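Local coordinates for protein gamma-glutamyl-gamma-aminobutyrate hydrolase PuuD (Escherichia coli, PDB 6VTV) that hydrolyses the gamma-glutamyl linkage of gamma-glutamyl-gamma-aminobutyrate, releasing 4-aminobutanoate and glutamate in the last step of putrescine breakdown, at residues Q155-S160 / Q224-W229; S185-G190 / L208-S213. All coordinates share one frame; numbering follows the deposited sequence.

Contact 1 (Q155-S160 / Q224-W229); sequences QQYAPS and QWHPEW
An aromatic cluster that includes His226, a predicted catalytic residue, joins residues 155-160 to residues 224-229. Tyr157, the first residue past the end of helix 153-156, touches His226, Glu228 and Trp229. Its ring lies over the indole of Trp229 in an offset stack. The centroids of the Tyr157 ring and the six-membered ring of Trp229 are 4.5 Å apart, and the planes are 18° from parallel. The stack continues into a CH-pi contact, since Tyr157 CB sits 3.4 Å above the centroid of the five-membered ring of Trp229, almost on its normal. The Trp229 side chain extends away from its own backbone N, and this sets the indole flat against the Tyr157 ring. Tyr157 meets His226 differently. Here its edge points at the imidazole face, an edge-to-face pair with planes at 88°; Tyr157 CE2 comes 3.7 Å from His226 ND1.

Glutamine amidotransferases of type 1 use a Cys-His-Glu triad; here the arrangement is consistent with one made of Cys118, the predicted nucleophile, His226 and Glu228. The histidine and Glu228 belong to a type I turn, His226 to Trp229, in the loop between strand 220-223 and helix 235-254. His226 ND1 donates to Glu228 OE2 at 2.6 Å, with an N-H...O angle of 162°. The oxygen lies in the imidazole plane and accepts through its syn lone pair, which restrains the rotation of the ring. The Glu228 chain bends at chi2 to bring its carboxylate back to the histidine. Lys34 forms a salt bridge with the same OE2 and also hydrogen-bonds Tyr157 OH. The backbone N of His226 is held by Asn184 OD1.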
# COMPACT_ATOMS: atom_id res chain seq x y z
N GLN B 155 -22.59 -1.68 -13.53
CA GLN B 155 -23.08 -0.81 -14.60
C GLN B 155 -22.20 0.43 -14.75
O GLN B 155 -22.05 0.95 -15.86
CB GLN B 155 -24.52 -0.40 -14.34
CG GLN B 155 -25.40 -1.49 -13.75
CD GLN B 155 -25.55 -2.70 -14.66
OE1 GLN B 155 -25.34 -2.61 -15.87
NE2 GLN B 155 -25.94 -3.83 -14.09
N GLN B 156 -21.63 0.92 -13.65
CA GLN B 156 -20.79 2.12 -13.72
C GLN B 156 -19.55 1.88 -14.55
O GLN B 156 -19.05 2.80 -15.21
CB GLN B 156 -20.40 2.57 -12.31
CG GLN B 156 -21.58 2.81 -11.37
CD GLN B 156 -21.13 3.29 -10.00
OE1 GLN B 156 -19.98 3.71 -9.82
NE2 GLN B 156 -22.03 3.23 -9.02
N TYR B 157 -19.02 0.65 -14.55
CA TYR B 157 -17.82 0.31 -15.30
C TYR B 157 -18.13 -0.36 -16.63
O TYR B 157 -17.21 -0.84 -17.30
CB TYR B 157 -16.92 -0.59 -14.44
CG TYR B 157 -16.14 0.17 -13.39
CD1 TYR B 157 -16.73 0.50 -12.17
CD2 TYR B 157 -14.83 0.56 -13.61
CE1 TYR B 157 -16.03 1.20 -11.21
CE2 TYR B 157 -14.12 1.26 -12.65
CZ TYR B 157 -14.72 1.58 -11.45
OH TYR B 157 -14.02 2.27 -10.49
N ALA B 158 -19.40 -0.40 -17.03
CA ALA B 158 -19.77 -0.96 -18.32
C ALA B 158 -19.25 -0.07 -19.45
O ALA B 158 -18.87 1.08 -19.23
CB ALA B 158 -21.29 -1.09 -18.40
N PRO B 159 -19.20 -0.60 -20.68
CA PRO B 159 -18.82 0.23 -21.82
C PRO B 159 -19.67 1.49 -21.90
O PRO B 159 -20.89 1.45 -21.72
CB PRO B 159 -19.06 -0.69 -23.02
CG PRO B 159 -18.85 -2.06 -22.48
CD PRO B 159 -19.34 -2.02 -21.05
N SER B 160 -19.02 2.61 -22.17
CA SER B 160 -19.68 3.91 -22.16
C SER B 160 -19.64 4.61 -23.51
O SER B 160 -20.67 5.09 -23.99
CB SER B 160 -19.03 4.81 -21.09
OG SER B 160 -19.84 5.95 -20.84
N GLN B 224 -7.67 7.44 -20.18
CA GLN B 224 -8.70 8.09 -19.38
C GLN B 224 -9.74 7.11 -18.85
O GLN B 224 -10.38 7.39 -17.83
CB GLN B 224 -9.39 9.18 -20.22
CG GLN B 224 -10.44 9.99 -19.48
CD GLN B 224 -9.87 10.80 -18.33
OE1 GLN B 224 -9.31 11.88 -18.53
NE2 GLN B 224 -10.02 10.29 -17.11
N TRP B 225 -9.91 5.96 -19.50
CA TRP B 225 -10.87 4.96 -19.05
C TRP B 225 -10.23 4.08 -17.98
O TRP B 225 -9.13 4.36 -17.48
CB TRP B 225 -11.38 4.16 -20.24
CG TRP B 225 -10.34 3.41 -21.01
CD1 TRP B 225 -9.96 2.11 -20.83
CD2 TRP B 225 -9.55 3.91 -22.10
NE1 TRP B 225 -8.98 1.77 -21.73
CE2 TRP B 225 -8.71 2.86 -22.52
CE3 TRP B 225 -9.47 5.15 -22.75
CZ2 TRP B 225 -7.80 3.01 -23.57
CZ3 TRP B 225 -8.56 5.29 -23.79
CH2 TRP B 225 -7.74 4.23 -24.19
N HIS B 226 -10.91 2.99 -17.61
CA HIS B 226 -10.50 2.11 -16.52
C HIS B 226 -10.26 0.71 -17.06
O HIS B 226 -11.16 -0.15 -17.01
CB HIS B 226 -11.55 2.10 -15.41
CG HIS B 226 -11.51 3.30 -14.52
ND1 HIS B 226 -11.10 3.25 -13.21
CD2 HIS B 226 -11.83 4.60 -14.77
CE1 HIS B 226 -11.17 4.46 -12.68
NE2 HIS B 226 -11.61 5.29 -13.60
N PRO B 227 -9.07 0.44 -17.59
CA PRO B 227 -8.77 -0.92 -18.07
C PRO B 227 -8.53 -1.92 -16.94
O PRO B 227 -8.49 -3.13 -17.22
CB PRO B 227 -7.51 -0.73 -18.91
CG PRO B 227 -6.83 0.45 -18.28
CD PRO B 227 -7.92 1.35 -17.75
N GLU B 228 -8.38 -1.47 -15.70
CA GLU B 228 -8.18 -2.40 -14.59
C GLU B 228 -9.44 -3.19 -14.26
O GLU B 228 -9.35 -4.22 -13.59
CB GLU B 228 -7.71 -1.63 -13.35
CG GLU B 228 -8.85 -1.05 -12.52
CD GLU B 228 -9.36 0.27 -13.06
OE1 GLU B 228 -8.87 0.72 -14.12
OE2 GLU B 228 -10.26 0.87 -12.43
N TRP B 229 -10.60 -2.74 -14.73
CA TRP B 229 -11.87 -3.38 -14.41
C TRP B 229 -11.94 -4.75 -15.07
O TRP B 229 -12.08 -4.84 -16.30
CB TRP B 229 -13.03 -2.50 -14.86
CG TRP B 229 -14.37 -3.11 -14.65
CD1 TRP B 229 -15.21 -3.61 -15.60
CD2 TRP B 229 -15.04 -3.30 -13.39
NE1 TRP B 229 -16.36 -4.10 -15.02
CE2 TRP B 229 -16.28 -3.91 -13.67
CE3 TRP B 229 -14.72 -3.00 -12.07
CZ2 TRP B 229 -17.19 -4.24 -12.66
CZ3 TRP B 229 -15.62 -3.32 -11.07
CH2 TRP B 229 -16.84 -3.94 -11.38

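Contact 2 (S185-G190 / L208-S213); sequences SLHGQG and LVEAVS. With MN (manganese (II) ion), chain D.
A buried metal-centred contact links residues 185-190, which run from the loop after strand 180-183 to the start of strand 190-191, to the start of strand 209-214. Ser185, His187 and Glu210 meet on one manganese ion. Ser185 OG, His187 NE2 and Glu210 OE2 each bind the manganese at 2.2 Å. Water 1 is a fourth ligand, and His145 and His161 bring the number to six. His187 NE2 and Glu210 OE2 are 3.1 Å apart because both are ligands of the ion; no hydrogen bond joins them. The carboxylate binds manganese through OE2, while Glu210 OE1 accepts a 2.5 Å hydrogen bond from water 1. The water thus bridges metal and carboxylate, which would restrain the rotation of the carboxylate. The imidazole and carboxylate planes are 62° apart.

On the strand, Glu210 and Ala211 form a classic beta bulge opposite Ala202 of the antiparallel neighbour, strand 198-203. The acid that reaches the metal therefore stands at an irregular point of the sheet. Its chain bends at chi2 (-95°) to carry the carboxylate across to the loop. The other ring nitrogen of His187 is held by its own segment: His187 ND1 donates to Gln189 O at 2.8 Å, with the oxygen close to the ring plane. This bond takes up the ND1 hydrogen and leaves NE2 to the metal. Leu208 supplies the apolar part of the contact. Its methyl CD2 lies at the edge of the imidazole, 3.7 Å from His187 CE1. The ring of His145, another metal ligand, also meets that of His187.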
# COMPACT_ATOMS: atom_id res chain seq x y z
N SER B 185 -16.24 4.81 -18.95
CA SER B 185 -15.99 6.23 -18.71
C SER B 185 -16.52 6.60 -17.34
O SER B 185 -17.72 6.46 -17.09
CB SER B 185 -16.63 7.09 -19.80
OG SER B 185 -16.13 8.42 -19.78
N LEU B 186 -15.64 7.05 -16.45
CA LEU B 186 -16.01 7.45 -15.10
C LEU B 186 -15.20 8.68 -14.69
O LEU B 186 -14.43 8.66 -13.73
CB LEU B 186 -15.81 6.31 -14.11
CG LEU B 186 -16.44 4.94 -14.37
CD1 LEU B 186 -15.49 4.06 -15.17
CD2 LEU B 186 -16.82 4.26 -13.06
N HIS B 187 -15.37 9.78 -15.42
CA HIS B 187 -14.59 10.98 -15.15
C HIS B 187 -15.40 12.22 -15.48
O HIS B 187 -16.05 12.29 -16.52
CB HIS B 187 -13.27 10.97 -15.94
CG HIS B 187 -13.46 10.87 -17.43
ND1 HIS B 187 -13.20 11.92 -18.28
CD2 HIS B 187 -13.86 9.84 -18.21
CE1 HIS B 187 -13.44 11.54 -19.52
NE2 HIS B 187 -13.84 10.28 -19.51
N GLY B 188 -15.35 13.19 -14.57
CA GLY B 188 -15.99 14.48 -14.78
C GLY B 188 -15.01 15.54 -15.20
O GLY B 188 -15.39 16.66 -15.56
N GLN B 189 -13.72 15.20 -15.16
CA GLN B 189 -12.66 16.05 -15.65
C GLN B 189 -11.95 15.37 -16.81
O GLN B 189 -12.06 14.15 -17.00
CB GLN B 189 -11.66 16.39 -14.53
CG GLN B 189 -12.28 17.09 -13.33
CD GLN B 189 -11.27 17.81 -12.48
OE1 GLN B 189 -10.07 17.56 -12.56
NE2 GLN B 189 -11.74 18.73 -11.65
N GLY B 190 -11.23 16.16 -17.59
CA GLY B 190 -10.53 15.61 -18.75
C GLY B 190 -9.46 16.56 -19.22
O GLY B 190 -9.33 17.69 -18.75
N LEU B 208 -12.54 14.76 -27.30
CA LEU B 208 -11.83 14.76 -26.03
C LEU B 208 -10.69 13.75 -26.05
O LEU B 208 -10.86 12.60 -26.47
CB LEU B 208 -12.79 14.42 -24.88
CG LEU B 208 -12.18 14.49 -23.48
CD1 LEU B 208 -12.05 15.94 -23.02
CD2 LEU B 208 -12.98 13.67 -22.49
N VAL B 209 -9.52 14.19 -25.59
CA VAL B 209 -8.36 13.30 -25.52
C VAL B 209 -8.59 12.27 -24.43
O VAL B 209 -8.81 12.61 -23.26
CB VAL B 209 -7.08 14.10 -25.28
CG1 VAL B 209 -5.91 13.16 -25.04
CG2 VAL B 209 -6.79 15.02 -26.45
N GLU B 210 -8.55 10.99 -24.81
CA GLU B 210 -8.77 9.89 -23.88
C GLU B 210 -7.51 9.08 -23.60
O GLU B 210 -7.55 8.18 -22.75
CB GLU B 210 -9.88 8.97 -24.40
CG GLU B 210 -11.29 9.54 -24.23
CD GLU B 210 -11.97 9.04 -22.96
OE1 GLU B 210 -11.61 7.95 -22.48
OE2 GLU B 210 -12.86 9.75 -22.44
N ALA B 211 -6.41 9.36 -24.29
CA ALA B 211 -5.17 8.64 -24.08
C ALA B 211 -4.01 9.47 -24.60
O ALA B 211 -4.12 10.10 -25.66
CB ALA B 211 -5.19 7.26 -24.76
N VAL B 212 -2.90 9.48 -23.86
CA VAL B 212 -1.70 10.23 -24.22
C VAL B 212 -0.48 9.36 -23.98
O VAL B 212 -0.54 8.32 -23.32
CB VAL B 212 -1.57 11.55 -23.43
CG1 VAL B 212 -2.66 12.53 -23.83
CG2 VAL B 212 -1.61 11.27 -21.93
N SER B 213 0.65 9.80 -24.53
CA SER B 213 1.93 9.15 -24.26
C SER B 213 3.04 10.18 -24.39
O SER B 213 2.93 11.14 -25.17
CB SER B 213 2.19 7.96 -25.20
OG SER B 213 2.64 8.39 -26.47
MN MN D . -14.57 9.11 -21.24
O HOH W 1 -13.27 7.31 -20.66

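The centres of the two contacts lie about 12 Å apart. Along the chain contact 2 is nested inside contact 1: the order is 155-160, 185-190, 208-213, 224-229. The contacts touch directly. Gln224 N is 2.7 Å from Glu210 O, a probable hydrogen bond, and Gln224 CG packs against His187 CE1 at 3.4 Å. Gln156 O also meets Leu186 CD2. The nearest atom of the His226 side chain is about 8 Å from the manganese. The metal site therefore adjoins the predicted active site within one amidotransferase-like domain. The antiparallel strands 209-214 and 220-223 connect them: the first carries the metal ligand Glu210, and the second leads into the loop of the predicted catalytic His226 and Glu228.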